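Local atomic coordinates of lipoteichoic acid primase (Listeria monocytogenes, PDB entry 4UOP), a protein that has an extracellular catalytic domain of the sulfatase family that holds a magnesium ion. Residues S67-L72 against H286-D291; T102-N107 against E373-P378; S118-G123 against Q426-Y431; A309-D314 against S386-P391. All coordinates share one frame; numbering follows the deposited sequence.

Contact 1 of 4, residues S67-L72 against H286-D291; sequences SFQRNL and HIIKTD
Two loops at the metal-bearing edge of the sulfatase-like domain, one following each of the parallel neighbours 59-65 and 277-283, are joined here through Gln69 and the backbone of His286-Ile288, a worked example of one side-chain amide bonded through both its oxygen and its nitrogen. Gln69 OE1 accepts from Ile287 N at 2.8 Å, the donor tilted 25° from the carbonyl plane, and from Ile288 N at 2.9 Å, in that plane on a lone pair. Gln69 NE2 donates to Ile288 O at 3.0 Å and to Asn71 OD1 at 2.9 Å, both acceptors close to the amide plane. Four bonds thus fix the rotation of the amide and which end carries oxygen. Beside it, Leu72 CD1 rests on Ile288 CG1 at 3.7 Å, the two side chains crossing at about a right angle, and Ser67 sets CB and OG against the beta-branch of Ile287. Asn71 and Thr290 approach from opposite directions, Thr290 CG2 lying 3.8 Å from Asn71 ND2, while Thr290 OG1 and Asn71 ND2 both bond Asp314. Around the loops, helix 246-271 receives Phe68, Leu72 and Ile287, while helix 312-315 lies against Gln69 and His286.

Contact 2 of 4, residues T102-N107 against E373-P378; sequences TVSKSN and ERYTMP
Over their touching parts the backbones of 102-105 and 373-375 run in the same direction, 4° apart, yet no direct hydrogen bond joins them. The CA atoms of Ser104 and Tyr375 are 5.4 Å apart. These are loops, one, in the sulfatase-like domain, leading from strand 94-100 into helix 107-117, the other leaving edge strand 371-373 of the five-stranded antiparallel sheet, and the gap between them illustrates how water can bridge two parallel-running loops. One water accepts from Val103 N and lies 2.8 Å from Glu373 OE1; a second accepts from Arg374 N and also reaches Val103 O and Glu373 OE1. The bend of Glu373 at chi2 (-74°) folds its carboxylate back to these waters, across Thr102, with Glu373 OE2 4.1 Å from Thr102 CG2. A third water sits among Val103 O, Arg374 O and Thr376 OG1, whose hydroxyl is also bonded to Tyr315.

Tyr375 closes the other end. With CG anti to the backbone N (chi1 -170°), its ring lies along the Ser104-Lys105 backbone, Lys105 CA over one face. Ser104 OG comes to 3.4 Å from Tyr375 CB, although its hydrogen bond goes to Ser122. Pro226 of the second subunit packs on Tyr375. At the phenol end, Lys105 CG approaches Tyr375 OH to 3.3 Å, and a water accepts from Tyr375 OH at 2.6 Å while donating to Lys105 O.

Contact 3 of 4, residues S118-G123 against Q426-Y431; sequences STFPSG and QYSDSY
Phe120 and Tyr431 both meet the opposite segment at their rims. Ser428 CB lies in the plane of the Phe120 ring, at its edge, 3.7 Å from CD2, and Thr119 CG2 reaches the edge of the Tyr431 ring near its plane, 3.8 Å from CE2. Beyond the two segments, Phe120 also touches Ile339 and Leu425, and Tyr431 packs on Pro137 and Ile357. The Thr119 methyl and the tyrosine side chain cross at about a right angle.

Ser428 also carries the polar link, a case of a small helix residue using its hydroxyl to bond the backbone of a neighbouring loop. Its OG, anti to the backbone N (chi1 180°), is carried off the helix toward the chain between Thr119 and Phe120. There it accepts from Phe120 N at 3.0 Å, with a somewhat bent N-H...O angle of 151°, and lies 3.5 Å from Thr119 CB. The same hydroxyl donates to a water at 2.6 Å, and this water donates in turn to Phe120 O and to Asp429 OD1. The N-H and C=O of one loop residue are therefore both tied to the helix, one directly and one through solvent.

A second water extends the link along the loop, accepting from Gly123 N at 2.8 Å and donating to Asp429 OD2. Asp429 has a further partner in Arg374, to which OD2 forms a salt bridge. The arrangement is helix-on-loop packing: the long C-terminal helix 412-433 lies against the irregular chain that follows helix 107-117, joining the end of the chain to the sulfatase-like domain.

Contact 4 of 4, residues A309-D314 against S386-P391; sequences AEPADD and SYMYQP
Asp313 N donates to Ala309 O at 3.1 Å, bracing the turn whose Ala309 CB meets Met388; from Ala309 to Ala312 the segment faces strand 387-390 through that one side chain. Also within the segment, Asp314 N makes a weak bond of 3.3 Å to Glu310 OE1. Across the contact there is no hydrogen bond; the case illustrates how one bent methionine side chain can fit an irregular turn. Met388 CG sits between its backbone N and carbonyl carbon (chi1 68°), and the chain then bends at chi3 (-78°), spreading its atoms over Ala309 to Ala312. Met388 CG touches Ala309 CB at 3.8 Å, SD lies 3.6 Å from Glu310 O and 4.0 Å from Ala312 CB, and the terminal CE reaches Pro311 CD at 4.1 Å. The proline follows a cis peptide bond, and its side chain crosses that of Met388 at about a right angle. Gln390, two residues along the strand, brings NE2 to 4.4 Å from Pro311 CD, a looser contact. In the fold, the start of helix 312-315 thus rests on the five-stranded antiparallel sheet: Phe383 of strand 381-383 touches both Ala312 and Met388, Thr401 of strand 399-402 packs on Ala309, and helix 412-433 meets Tyr387 and Tyr389.

How the contacts relate
Along the chain, contact 1 closes before contact 4 opens, whereas contact 2 crosses each of the other three. Contacts 2, 3 and 4 each join the sulfatase-like domain to the five-stranded antiparallel sheet or the C-terminal helix 412-433. In space the contacts touch in the order 1-4-2-3: centres lie about 15 Å apart from contact 1 to contact 4, 14 Å from contact 4 to contact 2 and 12 Å from contact 2 to contact 3. Contact 2 does not touch contact 1 (nearest atoms about 5 Å apart), and contacts 1 and 3 are about 26 Å apart between centres. Because the side chain of Ser67 lies about 5 Å from magnesium, the series links the metal-bearing loops, through contact 4, to the C-terminal elements.

Contact 1 of 4, residues S67-L72 against H286-D291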
loop_
_atom_site.group_PDB
_atom_site.type_symbol
_atom_site.label_atom_id
_atom_site.label_comp_id
_atom_site.label_asym_id
_atom_site.label_seq_id
_atom_site.Cartn_x
_atom_site.Cartn_y
_atom_site.Cartn_z
ATOM N N SER B 67 -9.514 -13.696 -9.020
ATOM C CA SER B 67 -10.100 -13.958 -7.696
ATOM C C SER B 67 -10.414 -15.432 -7.372
ATOM O O SER B 67 -11.134 -15.703 -6.407
ATOM C CB SER B 67 -11.358 -13.082 -7.488
ATOM O OG SER B 67 -10.991 -11.712 -7.373
ATOM N N PHE B 68 -9.831 -16.373 -8.123
ATOM C CA PHE B 68 -9.890 -17.799 -7.778
ATOM C C PHE B 68 -8.942 -18.089 -6.590
ATOM O O PHE B 68 -7.773 -17.687 -6.622
ATOM C CB PHE B 68 -9.468 -18.676 -8.960
ATOM C CG PHE B 68 -10.554 -18.957 -9.980
ATOM C CD1 PHE B 68 -11.250 -17.929 -10.591
ATOM C CD2 PHE B 68 -10.823 -20.263 -10.384
ATOM C CE1 PHE B 68 -12.218 -18.198 -11.553
ATOM C CE2 PHE B 68 -11.786 -20.539 -11.348
ATOM C CZ PHE B 68 -12.468 -19.499 -11.949
ATOM N N GLN B 69 -9.437 -18.789 -5.569
ATOM C CA GLN B 69 -8.606 -19.218 -4.437
ATOM C C GLN B 69 -8.828 -20.696 -4.183
ATOM O O GLN B 69 -9.945 -21.206 -4.303
ATOM C CB GLN B 69 -8.876 -18.394 -3.174
ATOM C CG GLN B 69 -10.313 -18.428 -2.673
ATOM C CD GLN B 69 -10.577 -17.311 -1.687
ATOM O OE1 GLN B 69 -10.738 -16.162 -2.085
ATOM N NE2 GLN B 69 -10.606 -17.640 -0.388
ATOM N N ARG B 70 -7.759 -21.384 -3.811
ATOM C CA ARG B 70 -7.783 -22.837 -3.735
ATOM C C ARG B 70 -8.829 -23.391 -2.776
ATOM O O ARG B 70 -9.427 -24.427 -3.074
ATOM C CB ARG B 70 -6.400 -23.398 -3.388
ATOM C CG ARG B 70 -6.283 -24.906 -3.553
ATOM C CD ARG B 70 -6.761 -25.360 -4.916
ATOM N NE ARG B 70 -6.416 -26.742 -5.242
ATOM C CZ ARG B 70 -7.036 -27.485 -6.166
ATOM N NH1 ARG B 70 -8.098 -27.012 -6.833
ATOM N NH2 ARG B 70 -6.607 -28.721 -6.416
ATOM N N ASN B 71 -9.055 -22.727 -1.642
ATOM C CA ASN B 71 -10.036 -23.234 -0.664
ATOM C C ASN B 71 -11.495 -22.987 -1.064
ATOM O O ASN B 71 -12.428 -23.410 -0.360
ATOM C CB ASN B 71 -9.733 -22.755 0.760
ATOM C CG ASN B 71 -9.862 -21.258 0.953
ATOM O OD1 ASN B 71 -10.432 -20.535 0.141
ATOM N ND2 ASN B 71 -9.343 -20.786 2.071
ATOM N N LEU B 72 -11.702 -22.328 -2.198
ATOM C CA LEU B 72 -13.041 -22.251 -2.803
ATOM C C LEU B 72 -13.049 -22.795 -4.231
ATOM O O LEU B 72 -13.724 -22.268 -5.103
ATOM C CB LEU B 72 -13.552 -20.809 -2.749
ATOM C CG LEU B 72 -13.721 -20.236 -1.336
ATOM C CD1 LEU B 72 -14.032 -18.752 -1.399
ATOM C CD2 LEU B 72 -14.818 -20.964 -0.563
ATOM N N HIS B 286 -6.554 -14.284 -3.735
ATOM C CA HIS B 286 -7.797 -14.594 -3.058
ATOM C C HIS B 286 -8.637 -13.343 -2.960
ATOM O O HIS B 286 -8.144 -12.228 -3.116
ATOM C CB HIS B 286 -7.542 -15.157 -1.672
ATOM C CG HIS B 286 -7.334 -14.114 -0.629
ATOM N ND1 HIS B 286 -6.192 -13.347 -0.561
ATOM C CD2 HIS B 286 -8.125 -13.704 0.390
ATOM C CE1 HIS B 286 -6.283 -12.515 0.459
ATOM N NE2 HIS B 286 -7.451 -12.707 1.050
ATOM N N ILE B 287 -9.920 -13.544 -2.713
ATOM C CA ILE B 287 -10.807 -12.418 -2.509
ATOM C C ILE B 287 -11.719 -12.592 -1.288
ATOM O O ILE B 287 -12.170 -11.601 -0.725
ATOM C CB ILE B 287 -11.620 -12.118 -3.800
ATOM C CG1 ILE B 287 -12.225 -10.711 -3.763
ATOM C CG2 ILE B 287 -12.691 -13.169 -4.032
ATOM C CD1 ILE B 287 -11.219 -9.606 -3.508
ATOM N N ILE B 288 -11.977 -13.832 -0.880
ATOM C CA ILE B 288 -12.864 -14.112 0.254
ATOM C C ILE B 288 -12.012 -14.413 1.486
ATOM O O ILE B 288 -11.200 -15.348 1.488
ATOM C CB ILE B 288 -13.778 -15.312 -0.052
ATOM C CG1 ILE B 288 -14.554 -15.115 -1.374
ATOM C CG2 ILE B 288 -14.694 -15.595 1.134
ATOM C CD1 ILE B 288 -15.540 -13.951 -1.405
ATOM N N LYS B 289 -12.171 -13.602 2.524
ATOM C CA LYS B 289 -11.537 -13.888 3.807
ATOM C C LYS B 289 -12.413 -14.909 4.519
ATOM O O LYS B 289 -13.473 -14.555 5.065
ATOM C CB LYS B 289 -11.380 -12.619 4.632
ATOM C CG LYS B 289 -10.494 -11.586 3.974
ATOM C CD LYS B 289 -9.643 -10.854 4.997
ATOM C CE LYS B 289 -8.651 -9.917 4.326
ATOM N NZ LYS B 289 -9.312 -8.711 3.761
ATOM N N THR B 290 -12.002 -16.173 4.481
ATOM C CA THR B 290 -12.904 -17.257 4.855
ATOM C C THR B 290 -13.189 -17.268 6.357
ATOM O O THR B 290 -14.259 -17.709 6.763
ATOM C CB THR B 290 -12.398 -18.640 4.409
ATOM O OG1 THR B 290 -11.052 -18.835 4.875
ATOM C CG2 THR B 290 -12.437 -18.758 2.886
ATOM N N ASP B 291 -12.248 -16.790 7.169
ATOM C CA ASP B 291 -12.472 -16.722 8.617
ATOM C C ASP B 291 -13.484 -15.631 8.998
ATOM O O ASP B 291 -14.021 -15.665 10.101
ATOM C CB ASP B 291 -11.148 -16.597 9.407
ATOM C CG ASP B 291 -10.383 -15.319 9.114
ATOM O OD1 ASP B 291 -11.016 -14.297 8.741
ATOM O OD2 ASP B 291 -9.121 -15.354 9.251
#

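Contact 2 of 4, residues T102-N107 against E373-P378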
loop_
_atom_site.group_PDB
_atom_site.type_symbol
_atom_site.label_atom_id
_atom_site.label_comp_id
_atom_site.label_asym_id
_atom_site.label_seq_id
_atom_site.Cartn_x
_atom_site.Cartn_y
_atom_site.Cartn_z
ATOM N N THR B 102 1.547 -13.755 -4.550
ATOM C CA THR B 102 2.605 -12.859 -4.140
ATOM C C THR B 102 2.244 -11.475 -4.668
ATOM O O THR B 102 2.727 -11.060 -5.730
ATOM C CB THR B 102 3.996 -13.305 -4.669
ATOM O OG1 THR B 102 4.002 -13.412 -6.099
ATOM C CG2 THR B 102 4.390 -14.639 -4.068
ATOM N N VAL B 103 1.361 -10.795 -3.947
ATOM C CA VAL B 103 0.836 -9.511 -4.396
ATOM C C VAL B 103 0.973 -8.480 -3.300
ATOM O O VAL B 103 1.312 -8.813 -2.170
ATOM C CB VAL B 103 -0.635 -9.607 -4.884
ATOM C CG1 VAL B 103 -0.756 -10.591 -6.036
ATOM C CG2 VAL B 103 -1.582 -9.997 -3.768
ATOM N N SER B 104 0.706 -7.226 -3.641
ATOM C CA SER B 104 0.874 -6.120 -2.721
ATOM C C SER B 104 -0.305 -5.136 -2.861
ATOM O O SER B 104 -1.454 -5.545 -2.714
ATOM C CB SER B 104 2.220 -5.456 -3.040
ATOM O OG SER B 104 2.448 -4.413 -2.148
ATOM N N LYS B 105 -0.018 -3.872 -3.183
ATOM C CA LYS B 105 -1.004 -2.789 -3.182
ATOM C C LYS B 105 -2.063 -2.920 -4.271
ATOM O O LYS B 105 -3.232 -2.586 -4.074
ATOM C CB LYS B 105 -0.271 -1.445 -3.436
ATOM C CG LYS B 105 -0.028 -0.604 -2.198
ATOM C CD LYS B 105 0.841 0.641 -2.475
ATOM C CE LYS B 105 -0.034 1.892 -2.640
ATOM N NZ LYS B 105 0.583 3.030 -3.388
ATOM N N SER B 106 -1.637 -3.377 -5.436
ATOM C CA SER B 106 -2.514 -3.458 -6.604
ATOM C C SER B 106 -2.614 -4.913 -7.062
ATOM O O SER B 106 -1.875 -5.353 -7.931
ATOM C CB SER B 106 -1.953 -2.563 -7.704
ATOM O OG SER B 106 -2.868 -2.445 -8.776
ATOM N N ASN B 107 -3.544 -5.653 -6.477
ATOM C CA ASN B 107 -3.431 -7.109 -6.480
ATOM C C ASN B 107 -3.311 -7.781 -7.872
ATOM O O ASN B 107 -2.347 -8.509 -8.121
ATOM C CB ASN B 107 -4.490 -7.758 -5.594
ATOM C CG ASN B 107 -5.891 -7.249 -5.854
ATOM O OD1 ASN B 107 -6.170 -6.607 -6.869
ATOM N ND2 ASN B 107 -6.799 -7.560 -4.921
ATOM N N GLU B 373 6.328 -13.010 1.789
ATOM C CA GLU B 373 5.135 -12.184 1.618
ATOM C C GLU B 373 5.359 -10.809 2.205
ATOM O O GLU B 373 6.191 -10.642 3.085
ATOM C CB GLU B 373 3.944 -12.854 2.294
ATOM C CG GLU B 373 3.587 -14.208 1.696
ATOM C CD GLU B 373 2.910 -14.121 0.344
ATOM O OE1 GLU B 373 2.476 -13.026 -0.058
ATOM O OE2 GLU B 373 2.803 -15.164 -0.325
ATOM N N ARG B 374 4.616 -9.821 1.713
ATOM C CA ARG B 374 4.718 -8.468 2.239
ATOM C C ARG B 374 3.399 -7.718 2.125
ATOM O O ARG B 374 2.407 -8.257 1.631
ATOM C CB ARG B 374 5.826 -7.700 1.507
ATOM C CG ARG B 374 5.438 -7.236 0.107
ATOM C CD ARG B 374 6.635 -6.876 -0.768
ATOM N NE ARG B 374 7.651 -6.090 -0.066
ATOM C CZ ARG B 374 8.728 -5.570 -0.651
ATOM N NH1 ARG B 374 8.932 -5.700 -1.961
ATOM N NH2 ARG B 374 9.600 -4.897 0.084
ATOM N N TYR B 375 3.409 -6.482 2.615
ATOM C CA TYR B 375 2.286 -5.545 2.502
ATOM C C TYR B 375 1.132 -5.866 3.428
ATOM O O TYR B 375 0.817 -5.075 4.301
ATOM C CB TYR B 375 1.791 -5.411 1.078
ATOM C CG TYR B 375 0.802 -4.290 0.913
ATOM C CD1 TYR B 375 1.194 -2.968 1.098
ATOM C CD2 TYR B 375 -0.523 -4.551 0.605
ATOM C CE1 TYR B 375 0.294 -1.930 0.937
ATOM C CE2 TYR B 375 -1.433 -3.518 0.441
ATOM C CZ TYR B 375 -1.019 -2.219 0.620
ATOM O OH TYR B 375 -1.903 -1.185 0.480
ATOM N N THR B 376 0.489 -7.010 3.234
ATOM C CA THR B 376 -0.546 -7.471 4.141
ATOM C C THR B 376 0.049 -8.294 5.287
ATOM O O THR B 376 -0.645 -8.619 6.247
ATOM C CB THR B 376 -1.593 -8.321 3.400
ATOM O OG1 THR B 376 -0.943 -9.410 2.741
ATOM C CG2 THR B 376 -2.330 -7.497 2.369
ATOM N N MET B 377 1.333 -8.638 5.173
ATOM C CA MET B 377 2.090 -9.269 6.253
ATOM C C MET B 377 3.385 -8.495 6.409
ATOM O O MET B 377 3.872 -7.929 5.437
ATOM C CB MET B 377 2.424 -10.725 5.907
ATOM C CG MET B 377 1.204 -11.551 5.557
ATOM S SD MET B 377 1.610 -13.280 5.236
ATOM C CE MET B 377 2.058 -13.855 6.867
ATOM N N PRO B 378 3.957 -8.481 7.618
ATOM C CA PRO B 378 5.230 -7.772 7.764
ATOM C C PRO B 378 6.382 -8.421 7.012
ATOM O O PRO B 378 6.386 -9.636 6.798
ATOM C CB PRO B 378 5.492 -7.796 9.277
ATOM C CG PRO B 378 4.606 -8.841 9.832
ATOM C CD PRO B 378 3.430 -8.953 8.914
HETATM O O HOH W 1 0.327 -11.762 -1.356
HETATM O O HOH W 2 3.260 -10.378 -0.887
HETATM O O HOH W 3 -0.143 -9.169 0.185
HETATM O O HOH W 4 -3.738 -1.497 -1.278
#

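Contact 3 of 4, residues S118-G123 against Q426-Y431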
loop_
_atom_site.group_PDB
_atom_site.type_symbol
_atom_site.label_atom_id
_atom_site.label_comp_id
_atom_site.label_asym_id
_atom_site.label_seq_id
_atom_site.Cartn_x
_atom_site.Cartn_y
_atom_site.Cartn_z
ATOM N N SER B 118 9.455 -12.193 -12.362
ATOM C CA SER B 118 10.070 -12.964 -11.288
ATOM C C SER B 118 10.800 -12.052 -10.291
ATOM O O SER B 118 11.891 -12.378 -9.810
ATOM C CB SER B 118 11.019 -14.030 -11.863
ATOM O OG SER B 118 11.222 -15.088 -10.949
ATOM N N THR B 119 10.226 -10.884 -10.037
ATOM C CA THR B 119 10.688 -9.996 -8.964
ATOM C C THR B 119 9.469 -9.700 -8.102
ATOM O O THR B 119 8.327 -9.852 -8.561
ATOM C CB THR B 119 11.295 -8.670 -9.490
ATOM O OG1 THR B 119 10.284 -7.849 -10.089
ATOM C CG2 THR B 119 12.370 -8.923 -10.491
ATOM N N PHE B 120 9.710 -9.265 -6.869
ATOM C CA PHE B 120 8.627 -9.014 -5.919
ATOM C C PHE B 120 7.901 -7.712 -6.211
ATOM O O PHE B 120 8.511 -6.718 -6.614
ATOM C CB PHE B 120 9.165 -9.012 -4.484
ATOM C CG PHE B 120 9.605 -10.360 -4.011
ATOM C CD1 PHE B 120 8.686 -11.268 -3.527
ATOM C CD2 PHE B 120 10.949 -10.728 -4.067
ATOM C CE1 PHE B 120 9.090 -12.519 -3.092
ATOM C CE2 PHE B 120 11.363 -11.982 -3.640
ATOM C CZ PHE B 120 10.433 -12.883 -3.146
ATOM N N PRO B 121 6.579 -7.699 -5.999
ATOM C CA PRO B 121 5.899 -6.416 -6.047
ATOM C C PRO B 121 6.387 -5.563 -4.891
ATOM O O PRO B 121 6.920 -6.094 -3.918
ATOM C CB PRO B 121 4.425 -6.780 -5.893
ATOM C CG PRO B 121 4.426 -8.100 -5.235
ATOM C CD PRO B 121 5.688 -8.803 -5.621
ATOM N N SER B 122 6.261 -4.258 -5.023
ATOM C CA SER B 122 6.768 -3.349 -4.007
ATOM C C SER B 122 5.923 -3.379 -2.739
ATOM O O SER B 122 4.734 -3.725 -2.778
ATOM C CB SER B 122 6.842 -1.933 -4.576
ATOM O OG SER B 122 7.187 -0.999 -3.587
ATOM N N GLY B 123 6.543 -3.031 -1.611
ATOM C CA GLY B 123 5.814 -2.808 -0.359
ATOM C C GLY B 123 5.133 -1.441 -0.339
ATOM O O GLY B 123 4.273 -1.187 0.495
ATOM N N GLN B 426 14.725 -6.643 -0.083
ATOM C CA GLN B 426 15.620 -5.497 -0.264
ATOM C C GLN B 426 16.302 -5.518 -1.626
ATOM O O GLN B 426 16.312 -4.520 -2.348
ATOM C CB GLN B 426 16.699 -5.479 0.823
ATOM C CG GLN B 426 16.195 -5.111 2.205
ATOM C CD GLN B 426 17.192 -5.465 3.307
ATOM O OE1 GLN B 426 18.407 -5.530 3.074
ATOM N NE2 GLN B 426 16.682 -5.688 4.515
ATOM N N TYR B 427 16.891 -6.659 -1.957
ATOM C CA TYR B 427 17.574 -6.831 -3.230
ATOM C C TYR B 427 16.633 -6.660 -4.424
ATOM O O TYR B 427 16.971 -5.985 -5.381
ATOM C CB TYR B 427 18.258 -8.190 -3.297
ATOM C CG TYR B 427 19.667 -8.193 -2.737
ATOM C CD1 TYR B 427 19.938 -7.697 -1.465
ATOM C CD2 TYR B 427 20.729 -8.704 -3.484
ATOM C CE1 TYR B 427 21.232 -7.700 -0.951
ATOM C CE2 TYR B 427 22.022 -8.722 -2.975
ATOM C CZ TYR B 427 22.271 -8.218 -1.709
ATOM O OH TYR B 427 23.562 -8.235 -1.211
ATOM N N SER B 428 15.452 -7.269 -4.360
ATOM C CA SER B 428 14.472 -7.115 -5.433
ATOM C C SER B 428 14.088 -5.645 -5.603
ATOM O O SER B 428 14.077 -5.138 -6.730
ATOM C CB SER B 428 13.225 -7.982 -5.184
ATOM O OG SER B 428 12.279 -7.819 -6.235
ATOM N N ASP B 429 13.788 -4.956 -4.504
ATOM C CA ASP B 429 13.429 -3.530 -4.589
ATOM C C ASP B 429 14.575 -2.717 -5.206
ATOM O O ASP B 429 14.349 -1.862 -6.058
ATOM C CB ASP B 429 13.057 -2.955 -3.218
ATOM C CG ASP B 429 11.762 -3.548 -2.646
ATOM O OD1 ASP B 429 11.003 -4.224 -3.381
ATOM O OD2 ASP B 429 11.520 -3.362 -1.436
ATOM N N SER B 430 15.801 -2.999 -4.783
ATOM C CA SER B 430 16.970 -2.262 -5.297
ATOM C C SER B 430 17.217 -2.560 -6.773
ATOM O O SER B 430 17.464 -1.654 -7.580
ATOM C CB SER B 430 18.211 -2.602 -4.459
ATOM O OG SER B 430 19.392 -2.139 -5.088
ATOM N N TYR B 431 17.148 -3.836 -7.123
ATOM C CA TYR B 431 17.326 -4.265 -8.504
ATOM C C TYR B 431 16.315 -3.601 -9.442
ATOM O O TYR B 431 16.676 -3.078 -10.507
ATOM C CB TYR B 431 17.218 -5.788 -8.575
ATOM C CG TYR B 431 17.045 -6.324 -9.960
ATOM C CD1 TYR B 431 18.104 -6.333 -10.866
ATOM C CD2 TYR B 431 15.816 -6.809 -10.382
ATOM C CE1 TYR B 431 17.935 -6.817 -12.153
ATOM C CE2 TYR B 431 15.644 -7.298 -11.661
ATOM C CZ TYR B 431 16.709 -7.303 -12.540
ATOM O OH TYR B 431 16.513 -7.790 -13.810
HETATM O O HOH W 5 10.842 -5.674 -5.839
HETATM O O HOH W 6 9.170 -1.986 -1.435
#

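Contact 4 of 4, residues A309-D314 against S386-P391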
loop_
_atom_site.group_PDB
_atom_site.type_symbol
_atom_site.label_atom_id
_atom_site.label_comp_id
_atom_site.label_asym_id
_atom_site.label_seq_id
_atom_site.Cartn_x
_atom_site.Cartn_y
_atom_site.Cartn_z
ATOM N N ALA B 309 -3.491 -22.231 9.406
ATOM C CA ALA B 309 -2.751 -21.039 9.724
ATOM C C ALA B 309 -3.301 -19.964 8.814
ATOM O O ALA B 309 -3.595 -20.241 7.652
ATOM C CB ALA B 309 -1.269 -21.250 9.468
ATOM N N GLU B 310 -3.487 -18.759 9.332
ATOM C CA GLU B 310 -3.933 -17.654 8.496
ATOM C C GLU B 310 -2.883 -16.546 8.507
ATOM O O GLU B 310 -2.221 -16.321 9.516
ATOM C CB GLU B 310 -5.336 -17.147 8.889
ATOM C CG GLU B 310 -6.477 -18.140 8.617
ATOM C CD GLU B 310 -7.020 -18.202 7.166
ATOM O OE1 GLU B 310 -6.332 -17.842 6.151
ATOM O OE2 GLU B 310 -8.197 -18.655 7.037
ATOM N N PRO B 311 -2.707 -15.859 7.366
ATOM C CA PRO B 311 -3.550 -15.957 6.166
ATOM C C PRO B 311 -3.141 -17.027 5.153
ATOM O O PRO B 311 -3.607 -16.986 4.009
ATOM C CB PRO B 311 -3.410 -14.573 5.560
ATOM C CG PRO B 311 -1.996 -14.221 5.854
ATOM C CD PRO B 311 -1.715 -14.782 7.226
ATOM N N ALA B 312 -2.306 -17.983 5.570
ATOM C CA ALA B 312 -1.799 -19.004 4.682
ATOM C C ALA B 312 -2.903 -19.706 3.919
ATOM O O ALA B 312 -2.797 -19.868 2.704
ATOM C CB ALA B 312 -0.961 -20.032 5.447
ATOM N N ASP B 313 -3.964 -20.121 4.600
ATOM C CA ASP B 313 -4.974 -20.912 3.915
ATOM C C ASP B 313 -5.614 -20.139 2.768
ATOM O O ASP B 313 -5.746 -20.685 1.689
ATOM C CB ASP B 313 -6.079 -21.414 4.826
ATOM C CG ASP B 313 -6.865 -22.544 4.185
ATOM O OD1 ASP B 313 -6.239 -23.494 3.648
ATOM O OD2 ASP B 313 -8.115 -22.486 4.188
ATOM N N ASP B 314 -6.013 -18.888 3.015
ATOM C CA ASP B 314 -6.653 -18.054 1.987
ATOM C C ASP B 314 -5.719 -17.623 0.878
ATOM O O ASP B 314 -6.144 -17.442 -0.253
ATOM C CB ASP B 314 -7.259 -16.785 2.606
ATOM C CG ASP B 314 -8.556 -17.053 3.362
ATOM O OD1 ASP B 314 -9.198 -18.100 3.160
ATOM O OD2 ASP B 314 -8.947 -16.171 4.133
ATOM N N SER B 386 5.442 -26.704 5.025
ATOM C CA SER B 386 4.904 -27.222 6.273
ATOM C C SER B 386 4.555 -26.184 7.327
ATOM O O SER B 386 3.894 -26.524 8.306
ATOM C CB SER B 386 5.896 -28.225 6.862
ATOM O OG SER B 386 7.060 -27.545 7.286
ATOM N N TYR B 387 4.987 -24.933 7.166
ATOM C CA TYR B 387 4.667 -23.906 8.161
ATOM C C TYR B 387 4.760 -22.495 7.595
ATOM O O TYR B 387 5.354 -22.286 6.537
ATOM C CB TYR B 387 5.569 -24.039 9.386
ATOM C CG TYR B 387 6.989 -23.552 9.178
ATOM C CD1 TYR B 387 7.973 -24.402 8.717
ATOM C CD2 TYR B 387 7.328 -22.233 9.437
ATOM C CE1 TYR B 387 9.267 -23.953 8.500
ATOM C CE2 TYR B 387 8.621 -21.775 9.229
ATOM C CZ TYR B 387 9.578 -22.644 8.764
ATOM O OH TYR B 387 10.866 -22.200 8.565
ATOM N N MET B 388 4.137 -21.549 8.290
ATOM C CA MET B 388 4.275 -20.131 7.992
ATOM C C MET B 388 4.948 -19.423 9.157
ATOM O O MET B 388 4.768 -19.808 10.312
ATOM C CB MET B 388 2.920 -19.476 7.682
ATOM C CG MET B 388 1.912 -19.328 8.799
ATOM S SD MET B 388 0.722 -18.001 8.420
ATOM C CE MET B 388 1.671 -16.551 8.789
ATOM N N TYR B 389 5.766 -18.430 8.842
ATOM C CA TYR B 389 6.361 -17.581 9.852
ATOM C C TYR B 389 5.926 -16.138 9.645
ATOM O O TYR B 389 5.860 -15.661 8.518
ATOM C CB TYR B 389 7.891 -17.660 9.844
ATOM C CG TYR B 389 8.448 -16.658 10.803
ATOM C CD1 TYR B 389 8.398 -16.889 12.164
ATOM C CD2 TYR B 389 8.940 -15.439 10.356
ATOM C CE1 TYR B 389 8.868 -15.953 13.067
ATOM C CE2 TYR B 389 9.415 -14.490 11.253
ATOM C CZ TYR B 389 9.373 -14.756 12.608
ATOM O OH TYR B 389 9.818 -13.820 13.516
ATOM N N GLN B 390 5.633 -15.452 10.748
ATOM C CA GLN B 390 5.317 -14.025 10.719
ATOM C C GLN B 390 6.007 -13.335 11.895
ATOM O O GLN B 390 5.815 -13.734 13.041
ATOM C CB GLN B 390 3.805 -13.833 10.808
ATOM C CG GLN B 390 3.324 -12.408 10.603
ATOM C CD GLN B 390 1.813 -12.271 10.751
ATOM O OE1 GLN B 390 1.314 -11.254 11.255
ATOM N NE2 GLN B 390 1.080 -13.290 10.327
ATOM N N PRO B 391 6.824 -12.308 11.618
ATOM C CA PRO B 391 7.437 -11.583 12.734
ATOM C C PRO B 391 6.459 -10.638 13.395
ATOM O O PRO B 391 5.347 -10.420 12.881
ATOM C CB PRO B 391 8.557 -10.800 12.058
ATOM C CG PRO B 391 8.037 -10.542 10.684
ATOM C CD PRO B 391 7.243 -11.767 10.316
#